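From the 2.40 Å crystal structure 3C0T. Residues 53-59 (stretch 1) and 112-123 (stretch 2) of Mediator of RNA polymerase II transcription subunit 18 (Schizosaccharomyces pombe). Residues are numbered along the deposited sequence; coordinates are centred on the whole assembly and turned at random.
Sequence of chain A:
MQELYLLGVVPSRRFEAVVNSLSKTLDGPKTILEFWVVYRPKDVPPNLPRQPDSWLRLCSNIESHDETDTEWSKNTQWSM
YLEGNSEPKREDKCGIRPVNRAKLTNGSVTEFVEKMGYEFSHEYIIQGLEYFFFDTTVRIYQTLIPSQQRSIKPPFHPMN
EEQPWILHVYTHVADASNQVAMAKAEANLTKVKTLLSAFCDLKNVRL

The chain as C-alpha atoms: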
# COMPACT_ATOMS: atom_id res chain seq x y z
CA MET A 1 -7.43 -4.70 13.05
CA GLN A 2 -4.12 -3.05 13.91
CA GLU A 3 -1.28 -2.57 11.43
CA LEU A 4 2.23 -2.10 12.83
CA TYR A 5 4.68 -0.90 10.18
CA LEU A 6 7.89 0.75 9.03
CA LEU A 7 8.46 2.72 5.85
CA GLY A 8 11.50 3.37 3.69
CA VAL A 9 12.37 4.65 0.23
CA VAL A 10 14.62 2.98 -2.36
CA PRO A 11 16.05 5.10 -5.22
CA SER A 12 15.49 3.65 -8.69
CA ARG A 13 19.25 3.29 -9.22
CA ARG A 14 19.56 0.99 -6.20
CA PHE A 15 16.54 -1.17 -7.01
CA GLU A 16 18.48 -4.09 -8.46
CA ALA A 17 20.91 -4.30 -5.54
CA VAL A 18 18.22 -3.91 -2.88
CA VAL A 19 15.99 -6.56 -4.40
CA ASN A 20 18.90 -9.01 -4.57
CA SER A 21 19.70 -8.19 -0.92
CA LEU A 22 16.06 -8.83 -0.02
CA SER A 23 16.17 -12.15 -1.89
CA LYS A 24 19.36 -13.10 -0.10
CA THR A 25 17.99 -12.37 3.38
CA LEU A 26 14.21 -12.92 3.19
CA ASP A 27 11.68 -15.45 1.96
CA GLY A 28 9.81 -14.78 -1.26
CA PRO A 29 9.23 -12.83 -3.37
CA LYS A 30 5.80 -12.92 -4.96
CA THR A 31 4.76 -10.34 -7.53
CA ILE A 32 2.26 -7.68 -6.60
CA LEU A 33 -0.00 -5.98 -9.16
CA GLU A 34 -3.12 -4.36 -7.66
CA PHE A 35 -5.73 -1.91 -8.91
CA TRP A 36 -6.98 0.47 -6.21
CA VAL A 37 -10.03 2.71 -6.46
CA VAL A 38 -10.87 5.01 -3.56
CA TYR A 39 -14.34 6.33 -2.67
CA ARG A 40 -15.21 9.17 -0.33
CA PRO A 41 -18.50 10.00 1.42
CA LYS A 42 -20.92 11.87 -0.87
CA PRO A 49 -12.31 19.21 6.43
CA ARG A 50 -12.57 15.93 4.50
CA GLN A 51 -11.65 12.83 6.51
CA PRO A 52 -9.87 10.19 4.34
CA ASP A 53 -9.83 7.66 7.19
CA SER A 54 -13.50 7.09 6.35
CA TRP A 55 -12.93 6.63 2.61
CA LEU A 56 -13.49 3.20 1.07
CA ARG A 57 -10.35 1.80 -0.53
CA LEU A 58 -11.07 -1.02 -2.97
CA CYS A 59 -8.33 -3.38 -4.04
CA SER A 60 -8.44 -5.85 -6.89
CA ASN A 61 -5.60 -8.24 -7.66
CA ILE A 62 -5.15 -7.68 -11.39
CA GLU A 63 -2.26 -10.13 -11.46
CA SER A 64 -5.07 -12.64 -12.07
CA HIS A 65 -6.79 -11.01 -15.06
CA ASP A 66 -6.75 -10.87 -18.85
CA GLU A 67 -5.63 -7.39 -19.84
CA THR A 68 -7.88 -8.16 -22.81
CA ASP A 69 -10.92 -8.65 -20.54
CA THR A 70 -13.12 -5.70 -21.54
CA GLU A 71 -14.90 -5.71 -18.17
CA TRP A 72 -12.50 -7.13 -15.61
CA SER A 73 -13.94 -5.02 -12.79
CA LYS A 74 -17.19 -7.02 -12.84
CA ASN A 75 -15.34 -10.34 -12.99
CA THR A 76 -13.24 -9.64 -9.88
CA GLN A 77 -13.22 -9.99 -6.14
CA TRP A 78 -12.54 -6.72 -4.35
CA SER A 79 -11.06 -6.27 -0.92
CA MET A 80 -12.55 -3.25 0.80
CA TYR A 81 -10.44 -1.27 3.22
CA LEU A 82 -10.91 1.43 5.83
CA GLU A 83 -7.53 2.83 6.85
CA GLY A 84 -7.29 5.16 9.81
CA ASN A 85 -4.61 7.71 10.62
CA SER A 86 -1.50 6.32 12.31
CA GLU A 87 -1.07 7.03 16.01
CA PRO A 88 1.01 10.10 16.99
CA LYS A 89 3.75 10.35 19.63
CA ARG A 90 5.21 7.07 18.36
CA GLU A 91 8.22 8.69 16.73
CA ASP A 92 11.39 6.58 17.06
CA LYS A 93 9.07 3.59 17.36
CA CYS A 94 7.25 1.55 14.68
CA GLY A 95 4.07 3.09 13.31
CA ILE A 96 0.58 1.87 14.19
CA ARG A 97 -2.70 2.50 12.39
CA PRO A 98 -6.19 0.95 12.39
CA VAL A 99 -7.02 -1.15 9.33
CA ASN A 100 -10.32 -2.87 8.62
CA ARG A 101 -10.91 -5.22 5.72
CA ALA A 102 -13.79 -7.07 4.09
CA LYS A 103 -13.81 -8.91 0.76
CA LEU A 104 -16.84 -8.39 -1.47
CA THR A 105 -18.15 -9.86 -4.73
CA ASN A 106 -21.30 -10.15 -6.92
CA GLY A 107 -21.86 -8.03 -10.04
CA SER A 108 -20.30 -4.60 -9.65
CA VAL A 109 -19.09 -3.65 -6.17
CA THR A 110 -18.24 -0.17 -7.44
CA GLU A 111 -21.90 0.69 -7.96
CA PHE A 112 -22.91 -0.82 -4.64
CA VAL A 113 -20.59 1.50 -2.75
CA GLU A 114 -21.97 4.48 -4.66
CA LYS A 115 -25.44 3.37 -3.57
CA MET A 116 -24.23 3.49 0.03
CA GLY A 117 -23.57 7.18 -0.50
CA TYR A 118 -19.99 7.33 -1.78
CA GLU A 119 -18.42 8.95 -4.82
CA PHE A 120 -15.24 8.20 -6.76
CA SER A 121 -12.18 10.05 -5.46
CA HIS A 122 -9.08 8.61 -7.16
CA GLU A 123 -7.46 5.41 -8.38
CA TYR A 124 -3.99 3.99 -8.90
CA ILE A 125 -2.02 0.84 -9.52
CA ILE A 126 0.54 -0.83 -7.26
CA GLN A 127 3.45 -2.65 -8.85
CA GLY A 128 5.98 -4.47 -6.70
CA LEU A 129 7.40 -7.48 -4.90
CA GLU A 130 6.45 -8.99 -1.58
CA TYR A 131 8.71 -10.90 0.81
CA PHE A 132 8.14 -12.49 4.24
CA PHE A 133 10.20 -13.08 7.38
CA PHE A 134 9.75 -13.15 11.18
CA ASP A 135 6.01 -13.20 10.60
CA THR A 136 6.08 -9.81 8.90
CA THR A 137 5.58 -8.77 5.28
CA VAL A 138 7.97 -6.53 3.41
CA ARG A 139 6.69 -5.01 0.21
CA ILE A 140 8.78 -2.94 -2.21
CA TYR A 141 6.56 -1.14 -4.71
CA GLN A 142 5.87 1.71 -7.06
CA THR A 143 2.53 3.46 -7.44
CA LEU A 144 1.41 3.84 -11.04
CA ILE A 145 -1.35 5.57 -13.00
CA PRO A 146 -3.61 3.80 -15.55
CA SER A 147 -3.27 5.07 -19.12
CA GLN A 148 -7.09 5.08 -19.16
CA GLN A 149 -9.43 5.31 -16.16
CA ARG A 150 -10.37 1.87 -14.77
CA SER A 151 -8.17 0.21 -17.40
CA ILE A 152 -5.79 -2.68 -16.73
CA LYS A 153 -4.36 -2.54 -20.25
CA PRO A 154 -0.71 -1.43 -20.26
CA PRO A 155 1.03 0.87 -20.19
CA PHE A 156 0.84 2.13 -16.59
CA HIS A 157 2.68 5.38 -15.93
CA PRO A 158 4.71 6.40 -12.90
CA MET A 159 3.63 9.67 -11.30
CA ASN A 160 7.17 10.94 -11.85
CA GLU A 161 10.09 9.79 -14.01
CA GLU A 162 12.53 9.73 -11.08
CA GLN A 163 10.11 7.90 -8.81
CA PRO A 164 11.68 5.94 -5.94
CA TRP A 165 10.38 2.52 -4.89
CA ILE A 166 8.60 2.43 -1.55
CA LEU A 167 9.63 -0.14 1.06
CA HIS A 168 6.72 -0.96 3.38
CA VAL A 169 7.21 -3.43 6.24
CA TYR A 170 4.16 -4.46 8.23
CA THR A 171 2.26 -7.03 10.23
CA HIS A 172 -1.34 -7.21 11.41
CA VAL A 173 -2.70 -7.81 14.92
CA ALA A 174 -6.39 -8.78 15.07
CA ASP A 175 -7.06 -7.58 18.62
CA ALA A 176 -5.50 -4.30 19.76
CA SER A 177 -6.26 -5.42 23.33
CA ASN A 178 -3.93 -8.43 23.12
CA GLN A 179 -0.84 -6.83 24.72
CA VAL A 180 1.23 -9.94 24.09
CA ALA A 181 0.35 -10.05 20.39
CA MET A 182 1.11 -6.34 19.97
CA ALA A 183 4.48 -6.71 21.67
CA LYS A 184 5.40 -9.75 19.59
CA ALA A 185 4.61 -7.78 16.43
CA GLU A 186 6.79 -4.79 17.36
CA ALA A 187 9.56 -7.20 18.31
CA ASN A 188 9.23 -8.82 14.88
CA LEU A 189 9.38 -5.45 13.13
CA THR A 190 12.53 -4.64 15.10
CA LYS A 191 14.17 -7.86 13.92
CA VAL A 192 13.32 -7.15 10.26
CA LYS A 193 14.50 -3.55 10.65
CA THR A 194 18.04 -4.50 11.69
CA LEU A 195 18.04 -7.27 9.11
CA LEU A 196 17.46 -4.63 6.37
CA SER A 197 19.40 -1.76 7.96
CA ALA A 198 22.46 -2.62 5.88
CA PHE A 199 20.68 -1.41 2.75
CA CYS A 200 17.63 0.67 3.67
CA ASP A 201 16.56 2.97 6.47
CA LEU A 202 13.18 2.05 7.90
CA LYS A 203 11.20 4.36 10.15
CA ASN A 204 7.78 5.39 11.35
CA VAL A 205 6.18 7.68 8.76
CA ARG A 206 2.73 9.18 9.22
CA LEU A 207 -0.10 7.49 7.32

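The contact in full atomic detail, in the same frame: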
# COMPACT_ATOMS: atom_id res chain seq x y z
N ASP A 53 -9.82 8.90 6.42
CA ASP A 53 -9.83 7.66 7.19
C ASP A 53 -11.20 6.98 7.13
O ASP A 53 -11.38 5.88 7.66
CB ASP A 53 -9.47 7.91 8.66
CG ASP A 53 -10.42 8.89 9.34
OD1 ASP A 53 -10.34 9.02 10.58
OD2 ASP A 53 -11.23 9.53 8.65
N SER A 54 -12.16 7.64 6.49
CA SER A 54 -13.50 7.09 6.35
C SER A 54 -13.78 6.75 4.89
O SER A 54 -14.89 6.33 4.54
CB SER A 54 -14.55 8.10 6.85
OG SER A 54 -14.65 9.20 5.96
N TRP A 55 -12.78 6.94 4.03
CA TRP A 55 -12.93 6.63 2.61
C TRP A 55 -12.76 5.13 2.38
O TRP A 55 -11.96 4.47 3.05
CB TRP A 55 -11.91 7.42 1.79
CG TRP A 55 -12.07 8.91 1.90
CD1 TRP A 55 -12.89 9.60 2.76
CD2 TRP A 55 -11.39 9.91 1.12
NE1 TRP A 55 -12.76 10.95 2.56
CE2 TRP A 55 -11.85 11.18 1.57
CE3 TRP A 55 -10.43 9.86 0.09
CZ2 TRP A 55 -11.38 12.38 1.02
CZ3 TRP A 55 -9.97 11.06 -0.46
CH2 TRP A 55 -10.45 12.31 0.01
N LEU A 56 -13.53 4.61 1.43
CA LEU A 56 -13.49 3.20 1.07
C LEU A 56 -12.41 2.98 0.04
O LEU A 56 -12.42 3.59 -1.03
CB LEU A 56 -14.85 2.77 0.51
CG LEU A 56 -15.84 2.02 1.43
CD1 LEU A 56 -15.47 2.19 2.89
CD2 LEU A 56 -17.24 2.54 1.17
N ARG A 57 -11.47 2.10 0.36
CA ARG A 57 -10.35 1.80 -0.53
C ARG A 57 -10.52 0.38 -1.06
O ARG A 57 -10.37 -0.59 -0.32
CB ARG A 57 -9.05 1.96 0.26
CG ARG A 57 -8.92 3.37 0.82
CD ARG A 57 -7.89 3.53 1.94
NE ARG A 57 -7.96 4.88 2.49
CZ ARG A 57 -7.53 5.97 1.85
NH1 ARG A 57 -6.98 5.86 0.65
NH2 ARG A 57 -7.70 7.17 2.38
N LEU A 58 -10.85 0.27 -2.34
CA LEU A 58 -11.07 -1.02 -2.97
C LEU A 58 -9.84 -1.54 -3.70
O LEU A 58 -9.23 -0.83 -4.50
CB LEU A 58 -12.25 -0.93 -3.94
CG LEU A 58 -13.68 -0.94 -3.38
CD1 LEU A 58 -13.73 -0.54 -1.93
CD2 LEU A 58 -14.53 0.02 -4.22
N CYS A 59 -9.49 -2.79 -3.42
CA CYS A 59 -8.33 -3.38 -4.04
C CYS A 59 -8.66 -4.65 -4.80
O CYS A 59 -9.30 -5.57 -4.27
CB CYS A 59 -7.26 -3.69 -2.99
SG CYS A 59 -5.82 -4.52 -3.69
N PHE A 112 -22.31 -0.59 -5.94
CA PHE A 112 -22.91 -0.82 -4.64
C PHE A 112 -22.42 0.21 -3.64
O PHE A 112 -23.19 0.71 -2.82
CB PHE A 112 -22.57 -2.21 -4.12
CG PHE A 112 -23.25 -2.55 -2.82
CD1 PHE A 112 -24.52 -3.12 -2.81
CD2 PHE A 112 -22.63 -2.26 -1.60
CE1 PHE A 112 -25.16 -3.41 -1.60
CE2 PHE A 112 -23.27 -2.54 -0.40
CZ PHE A 112 -24.53 -3.12 -0.40
N VAL A 113 -21.13 0.53 -3.69
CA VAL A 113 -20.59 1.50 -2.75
C VAL A 113 -21.13 2.90 -3.05
O VAL A 113 -21.27 3.71 -2.14
CB VAL A 113 -19.04 1.52 -2.75
CG1 VAL A 113 -18.50 0.09 -2.69
CG2 VAL A 113 -18.53 2.25 -3.96
N GLU A 114 -21.42 3.18 -4.31
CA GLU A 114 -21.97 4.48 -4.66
C GLU A 114 -23.38 4.55 -4.09
O GLU A 114 -23.81 5.61 -3.62
CB GLU A 114 -22.02 4.68 -6.18
CG GLU A 114 -20.65 4.62 -6.84
CD GLU A 114 -20.70 4.86 -8.34
OE1 GLU A 114 -21.56 4.25 -9.02
OE2 GLU A 114 -19.87 5.65 -8.84
N LYS A 115 -24.09 3.43 -4.11
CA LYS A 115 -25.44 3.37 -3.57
C LYS A 115 -25.43 3.67 -2.07
O LYS A 115 -26.37 4.25 -1.54
CB LYS A 115 -26.07 2.00 -3.80
CG LYS A 115 -26.99 1.92 -5.00
CD LYS A 115 -26.23 1.98 -6.32
CE LYS A 115 -27.15 1.62 -7.48
NZ LYS A 115 -26.43 1.54 -8.78
N MET A 116 -24.36 3.25 -1.40
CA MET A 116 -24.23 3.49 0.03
C MET A 116 -23.99 4.96 0.34
O MET A 116 -23.94 5.35 1.50
CB MET A 116 -23.06 2.68 0.60
CG MET A 116 -23.28 1.18 0.65
SD MET A 116 -21.93 0.40 1.55
CE MET A 116 -20.78 0.09 0.21
N GLY A 117 -23.81 5.77 -0.70
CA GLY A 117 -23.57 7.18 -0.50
C GLY A 117 -22.12 7.61 -0.66
O GLY A 117 -21.65 8.51 0.04
N TYR A 118 -21.39 6.97 -1.57
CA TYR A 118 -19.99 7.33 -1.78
C TYR A 118 -19.76 7.72 -3.23
O TYR A 118 -20.47 7.27 -4.12
CB TYR A 118 -19.06 6.17 -1.43
CG TYR A 118 -19.02 5.80 0.04
CD1 TYR A 118 -20.04 5.05 0.62
CD2 TYR A 118 -17.94 6.18 0.84
CE1 TYR A 118 -19.99 4.69 1.98
CE2 TYR A 118 -17.88 5.83 2.19
CZ TYR A 118 -18.91 5.09 2.75
OH TYR A 118 -18.84 4.74 4.08
N GLU A 119 -18.75 8.55 -3.46
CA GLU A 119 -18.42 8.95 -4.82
C GLU A 119 -16.94 8.72 -5.09
O GLU A 119 -16.11 8.80 -4.19
CB GLU A 119 -18.78 10.42 -5.05
CG GLU A 119 -18.06 11.40 -4.15
CD GLU A 119 -18.48 12.85 -4.38
OE1 GLU A 119 -17.87 13.75 -3.77
OE2 GLU A 119 -19.42 13.08 -5.18
N PHE A 120 -16.62 8.44 -6.34
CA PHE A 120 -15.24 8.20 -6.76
C PHE A 120 -14.30 9.35 -6.43
O PHE A 120 -14.57 10.50 -6.77
CB PHE A 120 -15.20 7.92 -8.26
CG PHE A 120 -13.81 7.75 -8.81
CD1 PHE A 120 -13.07 6.61 -8.51
CD2 PHE A 120 -13.23 8.75 -9.59
CE1 PHE A 120 -11.77 6.47 -8.98
CE2 PHE A 120 -11.93 8.61 -10.06
CZ PHE A 120 -11.20 7.47 -9.76
N SER A 121 -13.18 9.04 -5.79
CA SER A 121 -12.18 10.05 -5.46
C SER A 121 -10.99 9.93 -6.42
O SER A 121 -10.77 10.81 -7.26
CB SER A 121 -11.69 9.86 -4.02
OG SER A 121 -10.62 10.76 -3.74
N HIS A 122 -10.24 8.84 -6.30
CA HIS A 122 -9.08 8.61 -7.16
C HIS A 122 -8.77 7.12 -7.28
O HIS A 122 -9.35 6.30 -6.57
CB HIS A 122 -7.85 9.34 -6.61
CG HIS A 122 -7.52 8.97 -5.20
ND1 HIS A 122 -8.33 9.31 -4.13
CD2 HIS A 122 -6.47 8.30 -4.67
CE1 HIS A 122 -7.79 8.87 -3.01
NE2 HIS A 122 -6.66 8.25 -3.31
N GLU A 123 -7.86 6.79 -8.18
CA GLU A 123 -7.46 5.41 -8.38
C GLU A 123 -6.00 5.34 -8.79
O GLU A 123 -5.44 6.30 -9.31
CB GLU A 123 -8.31 4.76 -9.47
CG GLU A 123 -8.16 5.39 -10.85
CD GLU A 123 -8.94 4.65 -11.92
OE1 GLU A 123 -10.00 4.08 -11.58
OE2 GLU A 123 -8.51 4.64 -13.09

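The contact turns on one methyl group. CD2 of Leu56 sits over a face of the Tyr118 ring, 3.4 Å from the ring centroid and only 10° off the normal, a CH-pi arrangement in which the methyl packs squarely against the aromatic face. The CA-to-CB bonds of both residues point toward the opposing stretch, and Leu56 reaches the ring with chi angles lying between the usual wells (chi1 -100°, chi2 17°). The same methyl also meets the residues leading up to Gly117: Leu56 CD2 lies 4.4 Å from Val113 CB and 4.4 Å from Met116 CE. One leucine thus touches three residues spread over six positions of stretch 2, which lie where the chain passes from helix into strand. Gly117 makes that passage with positive phi, at backbone angles where a CB would jam against the carbonyl O of Met116; its glycine answers to the backbone, not to stretch 1.

Two residues along the strand, Leu58 also points toward stretch 2 and extends the apolar patch more loosely, its CD2 4.3 Å from Val113 CG1. Arg57, between the two leucines, points sideways, though its end comes nearer without making contact.

Toward the polar side, the backbone takes part: Ser54 O lies 3.8 Å from Tyr118 CE2, at the ring edge and near its plane. Trp55 starts sideways, but its indole end comes nearer, bringing CZ3 to 3.4 Å from Ser121 OG and 4.0 Å from His122 CE1, the latter an edge-to-edge approach. Ser121 OG and His122 ND1 are hydrogen-bonded to each other at 2.7 Å, so the indole packs beside a polar pair bonded to each other, with His122 NE2 held elsewhere in the structure. No hydrogen bond crosses between the stretches; the rule to read here is close apolar packing, with a hydrogen-bonded Ser121-His122 pair at the margin.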